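Local coordinates for penicillin-binding protein (Bacillus halodurans, PDB 3TG9), which probably is a serine enzyme of the penicillin-binding protein and beta-lactamase family, whose active-site serine is expected to be acylated by beta-lactams or peptides, at residues T9-W14 with G18-K23; D105-E110 with E116-D121; E266-Y271 with K278-A283. All coordinates share one frame; numbering follows the deposited sequence.

Contact 1 (T9-W14 with G18-K23)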
loop_
_atom_site.group_PDB
_atom_site.type_symbol
_atom_site.label_atom_id
_atom_site.label_comp_id
_atom_site.label_asym_id
_atom_site.label_seq_id
_atom_site.Cartn_x
_atom_site.Cartn_y
_atom_site.Cartn_z
ATOM N N THR B 9 -15.618 -27.687 6.088
ATOM C CA THR B 9 -15.387 -28.119 7.456
ATOM C C THR B 9 -13.905 -28.075 7.771
ATOM O O THR B 9 -13.495 -27.687 8.869
ATOM C CB THR B 9 -15.884 -29.554 7.670
ATOM O OG1 THR B 9 -17.247 -29.658 7.239
ATOM C CG2 THR B 9 -15.779 -29.935 9.135
ATOM N N ILE B 10 -13.101 -28.483 6.796
ATOM C CA ILE B 10 -11.653 -28.479 6.960
ATOM C C ILE B 10 -11.155 -27.061 7.237
ATOM O O ILE B 10 -10.419 -26.817 8.200
ATOM C CB ILE B 10 -10.946 -29.065 5.719
ATOM C CG1 ILE B 10 -11.180 -30.580 5.639
ATOM C CG2 ILE B 10 -9.455 -28.761 5.762
ATOM C CD1 ILE B 10 -10.931 -31.181 4.260
ATOM N N MET B 11 -11.574 -26.125 6.398
ATOM C CA MET B 11 -11.152 -24.731 6.542
ATOM C C MET B 11 -11.697 -24.066 7.802
ATOM O O MET B 11 -11.005 -23.272 8.449
ATOM C CB MET B 11 -11.499 -23.941 5.282
ATOM C CG MET B 11 -10.558 -24.293 4.148
ATOM S SD MET B 11 -10.907 -23.479 2.604
ATOM C CE MET B 11 -10.460 -21.787 3.037
ATOM N N GLU B 12 -12.927 -24.419 8.156
ATOM C CA GLU B 12 -13.561 -23.904 9.361
ATOM C C GLU B 12 -12.806 -24.373 10.591
ATOM O O GLU B 12 -12.590 -23.609 11.529
ATOM C CB GLU B 12 -15.016 -24.369 9.426
ATOM C CG GLU B 12 -15.951 -23.405 10.140
ATOM C CD GLU B 12 -17.305 -23.305 9.450
ATOM O OE1 GLU B 12 -17.551 -24.097 8.510
ATOM O OE2 GLU B 12 -18.120 -22.435 9.838
ATOM N N ASP B 13 -12.395 -25.639 10.571
ATOM C CA ASP B 13 -11.695 -26.234 11.701
ATOM C C ASP B 13 -10.293 -25.660 11.861
ATOM O O ASP B 13 -9.797 -25.489 12.981
ATOM C CB ASP B 13 -11.639 -27.757 11.546
ATOM C CG ASP B 13 -13.004 -28.410 11.712
ATOM O OD1 ASP B 13 -13.775 -27.969 12.594
ATOM O OD2 ASP B 13 -13.307 -29.363 10.960
ATOM N N TRP B 14 -9.656 -25.357 10.738
ATOM C CA TRP B 14 -8.321 -24.777 10.777
ATOM C C TRP B 14 -8.359 -23.253 10.719
ATOM O O TRP B 14 -7.313 -22.601 10.697
ATOM C CB TRP B 14 -7.459 -25.346 9.652
ATOM C CG TRP B 14 -7.146 -26.792 9.853
ATOM C CD1 TRP B 14 -7.747 -27.859 9.244
ATOM C CD2 TRP B 14 -6.165 -27.340 10.744
ATOM N NE1 TRP B 14 -7.190 -29.034 9.694
ATOM C CE2 TRP B 14 -6.218 -28.741 10.614
ATOM C CE3 TRP B 14 -5.242 -26.775 11.632
ATOM C CZ2 TRP B 14 -5.386 -29.589 11.338
ATOM C CZ3 TRP B 14 -4.414 -27.619 12.353
ATOM C CH2 TRP B 14 -4.492 -29.011 12.201
ATOM N N GLY B 18 -9.246 -18.073 2.992
ATOM C CA GLY B 18 -8.765 -18.209 1.634
ATOM C C GLY B 18 -9.721 -19.064 0.827
ATOM O O GLY B 18 -10.924 -19.089 1.101
ATOM N N THR B 19 -9.179 -19.762 -0.167
ATOM C CA THR B 19 -9.948 -20.673 -1.006
ATOM C C THR B 19 -9.177 -21.976 -1.243
ATOM O O THR B 19 -8.039 -21.959 -1.726
ATOM C CB THR B 19 -10.267 -20.039 -2.359
ATOM O OG1 THR B 19 -11.141 -18.918 -2.162
ATOM C CG2 THR B 19 -10.936 -21.057 -3.287
ATOM N N ALA B 20 -9.798 -23.101 -0.893
ATOM C CA ALA B 20 -9.222 -24.419 -1.171
ATOM C C ALA B 20 -9.958 -25.111 -2.312
ATOM O O ALA B 20 -11.142 -24.861 -2.536
ATOM C CB ALA B 20 -9.241 -25.286 0.080
ATOM N N LEU B 21 -9.253 -25.977 -3.034
ATOM C CA LEU B 21 -9.839 -26.735 -4.133
ATOM C C LEU B 21 -9.311 -28.173 -4.145
ATOM O O LEU B 21 -8.144 -28.424 -3.823
ATOM C CB LEU B 21 -9.556 -26.047 -5.474
ATOM C CG LEU B 21 -9.899 -26.759 -6.785
ATOM C CD1 LEU B 21 -10.043 -25.761 -7.904
ATOM C CD2 LEU B 21 -8.844 -27.784 -7.153
ATOM N N MET B 22 -10.177 -29.116 -4.511
ATOM C CA MET B 22 -9.764 -30.513 -4.695
ATOM C C MET B 22 -10.445 -31.129 -5.905
ATOM O O MET B 22 -11.658 -31.035 -6.055
ATOM C CB MET B 22 -10.099 -31.359 -3.473
ATOM C CG MET B 22 -10.416 -32.791 -3.843
ATOM S SD MET B 22 -11.185 -33.711 -2.506
ATOM C CE MET B 22 -9.744 -34.335 -1.657
ATOM N N LYS B 23 -9.663 -31.755 -6.770
ATOM C CA LYS B 23 -10.226 -32.402 -7.942
ATOM C C LYS B 23 -9.700 -33.827 -8.087
ATOM O O LYS B 23 -8.487 -34.056 -8.027
ATOM C CB LYS B 23 -9.934 -31.590 -9.199
ATOM C CG LYS B 23 -9.966 -32.404 -10.469
ATOM C CD LYS B 23 -10.364 -31.562 -11.662
ATOM C CE LYS B 23 -10.273 -32.362 -12.937
ATOM N NZ LYS B 23 -11.450 -32.139 -13.809
#
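The axes of helix 9-13 and strand 18-23 come within 9.9 Å and run roughly antiparallel, at 144°. The CA atoms of M11 and A20 are 8.0 Å apart, and M11 bridges that gap. M11 carries the helix side of the contact alone. Its CB points at the strand, and chi2 near 180° (178°) keeps the chain straight as far as SD. There M11 SD lies 3.5 Å from A20 CB, a plain apolar contact. The chain then bends at chi3 (69°), which turns CE toward G18, at the start of the strand. M11 CE sits 3.4 Å from G18 O, so the methyl rests on the peptide that joins G18 to T19. A20 answers with a CB that points back at the helix. T19 points away from the helix, and its OG1 is hydrogen-bonded to S33 OG and E46 O. No hydrogen bond crosses between the segments. All four touching residues are buried. M11 also touches L16 and L34. Strand 18-24 lies between strands 30-34 and 308-314 in the antiparallel sheet. The N-terminal helix packs on this sheet beside the C-terminal helix 320-330, as in the serine beta-lactamase fold, with A326 against I10 and both I327 and L330 against M22.

Contact 2 (D105-E110 with E116-D121)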
loop_
_atom_site.group_PDB
_atom_site.type_symbol
_atom_site.label_atom_id
_atom_site.label_comp_id
_atom_site.label_asym_id
_atom_site.label_seq_id
_atom_site.Cartn_x
_atom_site.Cartn_y
_atom_site.Cartn_z
ATOM N N ASP B 105 22.231 -14.997 -2.282
ATOM C CA ASP B 105 20.797 -14.734 -2.281
ATOM C C ASP B 105 20.577 -13.362 -1.657
ATOM O O ASP B 105 21.422 -12.887 -0.900
ATOM C CB ASP B 105 20.111 -15.804 -1.433
ATOM C CG ASP B 105 18.637 -15.977 -1.767
ATOM O OD1 ASP B 105 18.038 -15.066 -2.386
ATOM O OD2 ASP B 105 18.091 -17.041 -1.398
ATOM N N TYR B 106 19.461 -12.710 -1.968
ATOM C CA TYR B 106 19.119 -11.484 -1.252
ATOM C C TYR B 106 18.260 -11.814 -0.033
ATOM O O TYR B 106 18.037 -10.971 0.834
ATOM C CB TYR B 106 18.427 -10.473 -2.171
ATOM C CG TYR B 106 17.021 -10.851 -2.602
ATOM C CD1 TYR B 106 15.909 -10.315 -1.963
ATOM C CD2 TYR B 106 16.810 -11.728 -3.656
ATOM C CE1 TYR B 106 14.619 -10.645 -2.355
ATOM C CE2 TYR B 106 15.522 -12.065 -4.057
ATOM C CZ TYR B 106 14.434 -11.523 -3.401
ATOM O OH TYR B 106 13.160 -11.862 -3.797
ATOM N N PHE B 107 17.801 -13.061 0.031
ATOM C CA PHE B 107 16.948 -13.534 1.120
ATOM C C PHE B 107 17.160 -15.032 1.318
ATOM O O PHE B 107 16.458 -15.864 0.728
ATOM C CB PHE B 107 15.466 -13.225 0.828
ATOM C CG PHE B 107 14.542 -13.514 1.986
ATOM C CD1 PHE B 107 14.684 -12.842 3.188
ATOM C CD2 PHE B 107 13.521 -14.447 1.868
ATOM C CE1 PHE B 107 13.838 -13.107 4.257
ATOM C CE2 PHE B 107 12.672 -14.715 2.935
ATOM C CZ PHE B 107 12.834 -14.042 4.128
ATOM N N ASP B 108 18.149 -15.372 2.137
ATOM C CA ASP B 108 18.479 -16.765 2.421
ATOM C C ASP B 108 17.538 -17.302 3.490
ATOM O O ASP B 108 17.703 -17.016 4.677
ATOM C CB ASP B 108 19.926 -16.871 2.893
ATOM C CG ASP B 108 20.394 -18.300 3.022
ATOM O OD1 ASP B 108 21.615 -18.516 2.915
ATOM O OD2 ASP B 108 19.555 -19.202 3.228
ATOM N N GLU B 109 16.560 -18.086 3.055
ATOM C CA GLU B 109 15.484 -18.550 3.924
ATOM C C GLU B 109 15.952 -19.566 4.962
ATOM O O GLU B 109 15.212 -19.912 5.884
ATOM C CB GLU B 109 14.336 -19.120 3.080
ATOM C CG GLU B 109 13.799 -18.117 2.050
ATOM C CD GLU B 109 12.488 -18.554 1.404
ATOM O OE1 GLU B 109 12.252 -18.196 0.226
ATOM O OE2 GLU B 109 11.697 -19.258 2.073
ATOM N N GLU B 110 17.185 -20.033 4.808
ATOM C CA GLU B 110 17.784 -20.973 5.748
ATOM C C GLU B 110 18.275 -20.264 7.014
ATOM O O GLU B 110 18.457 -20.895 8.058
ATOM C CB GLU B 110 18.934 -21.728 5.072
ATOM C CG GLU B 110 19.914 -22.397 6.032
ATOM C CD GLU B 110 21.006 -23.170 5.306
ATOM O OE1 GLU B 110 20.711 -23.750 4.235
ATOM O OE2 GLU B 110 22.154 -23.194 5.810
ATOM N N GLU B 116 10.092 -8.694 5.598
ATOM C CA GLU B 116 9.789 -7.272 5.646
ATOM C C GLU B 116 11.037 -6.415 5.846
ATOM O O GLU B 116 11.173 -5.360 5.223
ATOM C CB GLU B 116 8.736 -6.945 6.707
ATOM C CG GLU B 116 8.161 -5.531 6.540
ATOM C CD GLU B 116 6.945 -5.267 7.405
ATOM O OE1 GLU B 116 6.464 -6.201 8.076
ATOM O OE2 GLU B 116 6.463 -4.113 7.415
ATOM N N ASP B 117 11.952 -6.870 6.695
ATOM C CA ASP B 117 13.132 -6.071 7.039
ATOM C C ASP B 117 14.061 -5.771 5.854
ATOM O O ASP B 117 14.957 -4.921 5.953
ATOM C CB ASP B 117 13.928 -6.743 8.152
ATOM C CG ASP B 117 14.984 -5.830 8.740
ATOM O OD1 ASP B 117 14.611 -4.748 9.257
ATOM O OD2 ASP B 117 16.183 -6.193 8.685
ATOM N N LEU B 118 13.848 -6.472 4.744
ATOM C CA LEU B 118 14.623 -6.252 3.527
ATOM C C LEU B 118 14.306 -4.893 2.920
ATOM O O LEU B 118 15.132 -4.289 2.231
ATOM C CB LEU B 118 14.307 -7.335 2.493
ATOM C CG LEU B 118 14.950 -8.714 2.644
ATOM C CD1 LEU B 118 14.623 -9.330 3.992
ATOM C CD2 LEU B 118 14.484 -9.608 1.514
ATOM N N TRP B 119 13.093 -4.422 3.173
ATOM C CA TRP B 119 12.605 -3.206 2.540
ATOM C C TRP B 119 12.661 -2.019 3.474
ATOM O O TRP B 119 12.051 -0.989 3.214
ATOM C CB TRP B 119 11.177 -3.425 2.072
ATOM C CG TRP B 119 11.007 -4.768 1.537
ATOM C CD1 TRP B 119 10.072 -5.685 1.909
ATOM C CD2 TRP B 119 11.822 -5.398 0.540
ATOM N NE1 TRP B 119 10.242 -6.844 1.197
ATOM C CE2 TRP B 119 11.309 -6.695 0.348
ATOM C CE3 TRP B 119 12.928 -4.985 -0.216
ATOM C CZ2 TRP B 119 11.868 -7.595 -0.565
ATOM C CZ3 TRP B 119 13.480 -5.876 -1.121
ATOM C CH2 TRP B 119 12.945 -7.166 -1.290
ATOM N N LYS B 120 13.401 -2.168 4.564
ATOM C CA LYS B 120 13.530 -1.104 5.545
ATOM C C LYS B 120 14.231 0.125 4.962
ATOM O O LYS B 120 13.882 1.257 5.285
ATOM C CB LYS B 120 14.288 -1.609 6.772
ATOM C CG LYS B 120 14.201 -0.675 7.961
ATOM C CD LYS B 120 15.273 -0.979 9.000
ATOM C CE LYS B 120 15.227 0.036 10.140
ATOM N NZ LYS B 120 15.228 1.455 9.653
ATOM N N ASP B 121 15.215 -0.111 4.099
ATOM C CA ASP B 121 16.026 0.955 3.515
ATOM C C ASP B 121 15.826 1.042 2.009
ATOM O O ASP B 121 16.026 2.096 1.406
ATOM C CB ASP B 121 17.503 0.711 3.817
ATOM C CG ASP B 121 17.860 1.017 5.261
ATOM O OD1 ASP B 121 17.262 1.954 5.838
ATOM O OD2 ASP B 121 18.738 0.320 5.819
#
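Both segments belong to the long irregular stretch between helices 93-98 and 155-168, and their CA atoms are nearest at F107 and L118, 8.0 Å apart. Segment 105-110 has no regular structure. Residues 116-118 have helical backbone angles without the regular bonds. L118 is the centre of the contact. Both its methyls pack on F107, and CD2 also reaches Y106. L118 CD1 lies 3.6 Å from F107 CD1. L118 CD2 lies 3.8 Å from Y106 CD1. The leucine side chain crosses both aromatic side chains at about a right angle. L118 CB lies over the centre of the W119 ring of its own segment, 3.6 Å above the plane. W119 adds a smaller touch, with W119 CH2 4.0 Å from Y106 CE1. Two different first torsions place the rings against L118. Y106 has CG between the backbone N and the carbonyl carbon (chi1 70°), while F107 has CG anti to the backbone N (-172°). F107 CB lies against one face of the Y106 ring, toward its rim. D105 holds the turn. D105 OD1 accepts from F107 N at 3.1 Å, well above the carboxylate plane, and makes an Asx turn. A155 N and N154 N bond to D105 OD1 and OD2. A second Asx turn follows, where D108 OD2 accepts from E110 N. F115 meets both F107 and W119 edge-to-face. Y106 OH is hydrogen-bonded to D227. At the subunit interface, W119 O accepts a hydrogen bond from Y125 OH of the second subunit. No hydrogen bond joins the two segments, which meet through an aromatic and aliphatic cluster. The Y106 side chain lies near S55, K58 and Y152 without touching them. These probably form the SxxK and tyrosine pattern of serine penicillin-binding enzymes. The arrangement is consistent with a loop folded on itself beside the probable active site.

Contact 3 (E266-Y271 with K278-A283)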
loop_
_atom_site.group_PDB
_atom_site.type_symbol
_atom_site.label_atom_id
_atom_site.label_comp_id
_atom_site.label_asym_id
_atom_site.label_seq_id
_atom_site.Cartn_x
_atom_site.Cartn_y
_atom_site.Cartn_z
ATOM N N GLU B 266 16.267 -34.136 1.198
ATOM C CA GLU B 266 16.319 -34.915 2.427
ATOM C C GLU B 266 15.147 -35.874 2.474
ATOM O O GLU B 266 14.038 -35.531 2.069
ATOM C CB GLU B 266 16.284 -34.004 3.654
ATOM C CG GLU B 266 14.905 -33.461 3.989
ATOM C CD GLU B 266 14.786 -33.025 5.447
ATOM O OE1 GLU B 266 13.654 -32.711 5.884
ATOM O OE2 GLU B 266 15.821 -32.999 6.157
ATOM N N ASP B 267 15.399 -37.084 2.954
ATOM C CA ASP B 267 14.333 -38.051 3.147
ATOM C C ASP B 267 13.535 -38.259 1.864
ATOM O O ASP B 267 14.067 -38.754 0.872
ATOM C CB ASP B 267 13.408 -37.579 4.269
ATOM C CG ASP B 267 14.152 -37.325 5.566
ATOM O OD1 ASP B 267 15.016 -38.155 5.924
ATOM O OD2 ASP B 267 13.871 -36.298 6.227
ATOM N N ASP B 268 12.264 -37.861 1.896
ATOM C CA ASP B 268 11.331 -38.094 0.798
ATOM C C ASP B 268 11.265 -36.924 -0.167
ATOM O O ASP B 268 10.589 -36.998 -1.190
ATOM C CB ASP B 268 9.928 -38.352 1.342
ATOM C CG ASP B 268 9.767 -39.753 1.875
ATOM O OD1 ASP B 268 10.696 -40.572 1.679
ATOM O OD2 ASP B 268 8.711 -40.038 2.486
ATOM N N ASP B 269 11.966 -35.850 0.162
ATOM C CA ASP B 269 11.917 -34.652 -0.647
ATOM C C ASP B 269 13.010 -34.579 -1.702
ATOM O O ASP B 269 14.204 -34.666 -1.404
ATOM C CB ASP B 269 11.956 -33.410 0.247
ATOM C CG ASP B 269 10.807 -33.377 1.222
ATOM O OD1 ASP B 269 9.652 -33.570 0.780
ATOM O OD2 ASP B 269 11.052 -33.175 2.428
ATOM N N TYR B 270 12.568 -34.393 -2.939
ATOM C CA TYR B 270 13.442 -34.145 -4.069
ATOM C C TYR B 270 12.977 -32.859 -4.736
ATOM O O TYR B 270 11.872 -32.398 -4.478
ATOM C CB TYR B 270 13.358 -35.313 -5.050
ATOM C CG TYR B 270 13.783 -36.626 -4.431
ATOM C CD1 TYR B 270 12.976 -37.266 -3.500
ATOM C CD2 TYR B 270 14.999 -37.216 -4.764
ATOM C CE1 TYR B 270 13.364 -38.460 -2.916
ATOM C CE2 TYR B 270 15.397 -38.423 -4.190
ATOM C CZ TYR B 270 14.572 -39.036 -3.267
ATOM O OH TYR B 270 14.948 -40.217 -2.679
ATOM N N TYR B 271 13.820 -32.278 -5.581
ATOM C CA TYR B 271 13.440 -31.090 -6.339
ATOM C C TYR B 271 13.641 -31.368 -7.820
ATOM O O TYR B 271 14.610 -32.024 -8.207
ATOM C CB TYR B 271 14.278 -29.884 -5.909
ATOM C CG TYR B 271 13.630 -28.528 -6.158
ATOM C CD1 TYR B 271 14.069 -27.701 -7.186
ATOM C CD2 TYR B 271 12.590 -28.079 -5.356
ATOM C CE1 TYR B 271 13.493 -26.469 -7.406
ATOM C CE2 TYR B 271 12.006 -26.845 -5.568
ATOM C CZ TYR B 271 12.456 -26.045 -6.601
ATOM O OH TYR B 271 11.874 -24.812 -6.819
ATOM N N LYS B 278 7.642 -35.489 -4.049
ATOM C CA LYS B 278 7.549 -36.393 -2.918
ATOM C C LYS B 278 7.664 -37.808 -3.444
ATOM O O LYS B 278 6.827 -38.258 -4.226
ATOM C CB LYS B 278 6.231 -36.204 -2.177
ATOM C CG LYS B 278 6.175 -36.913 -0.835
ATOM C CD LYS B 278 6.994 -36.162 0.212
ATOM C CE LYS B 278 6.523 -34.715 0.313
ATOM N NZ LYS B 278 6.953 -34.094 1.590
ATOM N N GLN B 279 8.720 -38.498 -3.029
ATOM C CA GLN B 279 8.980 -39.857 -3.493
ATOM C C GLN B 279 9.304 -40.768 -2.316
ATOM O O GLN B 279 10.305 -40.577 -1.620
ATOM C CB GLN B 279 10.141 -39.861 -4.483
ATOM C CG GLN B 279 10.375 -41.196 -5.155
ATOM C CD GLN B 279 11.668 -41.213 -5.939
ATOM O OE1 GLN B 279 11.682 -40.949 -7.136
ATOM N NE2 GLN B 279 12.769 -41.502 -5.258
ATOM N N GLN B 280 8.448 -41.756 -2.098
ATOM C CA GLN B 280 8.577 -42.642 -0.953
ATOM C C GLN B 280 8.312 -44.089 -1.363
ATOM O O GLN B 280 7.348 -44.378 -2.074
ATOM C CB GLN B 280 7.609 -42.209 0.149
ATOM C CG GLN B 280 6.207 -41.907 -0.361
ATOM C CD GLN B 280 5.503 -40.814 0.439
ATOM O OE1 GLN B 280 4.274 -40.687 0.393
ATOM N NE2 GLN B 280 6.279 -40.019 1.171
ATOM N N ASP B 281 9.187 -44.987 -0.918
ATOM C CA ASP B 281 9.073 -46.410 -1.222
ATOM C C ASP B 281 9.123 -46.645 -2.732
ATOM O O ASP B 281 8.334 -47.414 -3.274
ATOM C CB ASP B 281 7.784 -46.993 -0.624
ATOM C CG ASP B 281 7.697 -46.802 0.888
ATOM O OD1 ASP B 281 8.639 -47.219 1.604
ATOM O OD2 ASP B 281 6.683 -46.240 1.362
ATOM N N GLY B 282 10.051 -45.962 -3.399
ATOM C CA GLY B 282 10.254 -46.115 -4.830
ATOM C C GLY B 282 9.077 -45.740 -5.721
ATOM O O GLY B 282 8.889 -46.332 -6.782
ATOM N N ALA B 283 8.281 -44.764 -5.294
ATOM C CA ALA B 283 7.207 -44.239 -6.124
ATOM C C ALA B 283 6.915 -42.772 -5.774
ATOM O O ALA B 283 6.901 -42.391 -4.603
ATOM C CB ALA B 283 5.965 -45.083 -5.974
HETATM O O HOH W 1 12.823 -41.672 -1.141
#
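The Y270 ring crosses the side chain of Q279 at a slant, with Y270 CE1 3.8 Å from Q279 CB and ring and amide planes 45° apart. Q279 NE2 is 3.6 Å from Y270 OH. One water joins the same pair by another route. It is hydrogen-bonded to Y270 OH at the ring edge and donates to Q279 O. D268 makes two bonds across the hairpin. D268 O accepts from Q279 N at 3.0 Å in a nearly straight bond (173°). D268 OD2 takes Q280 NE2 at 2.8 Å, from 51° above the carboxylate plane. D269 and K278 form an antiparallel non-hydrogen-bonded pair, and their side chains lie side by side. K278 is bent at chi2 and chi3. K278 NZ lies 2.9 Å from D269 OD1, on the side of its syn lone pair, and makes a salt bridge. A type II' turn from E266 to D269 leads into strand 269-271. That strand and strand 276-279 make a beta hairpin at the protein surface. H264 stacks on Y270, and P261 touches both Y270 and Q279. In the sheet, strand 263-266 lies beyond 269-271, and strand 284-293 follows 276-279 on the other side.

The three contacts follow one another along the chain, each closing before the next opens, within one beta-lactamase-like domain. Contacts 1 and 3 both reach the large antiparallel sheet but at different parts of it. Contact 1 uses strand 18-24, next to the edge strand 30-34. Contact 3 uses strands 269-271 and 276-279, toward the other edge. Their centres are about 26 Å apart. Contact 2 belongs to the long loop region before helix 155-168, its centre about 31 Å from that of contact 1 and about 30 Å from that of contact 3. None touches another. Contacts 1 and 3 thus lie toward opposite edges of one sheet, and contact 2 lies in the loop near the probable catalytic pocket.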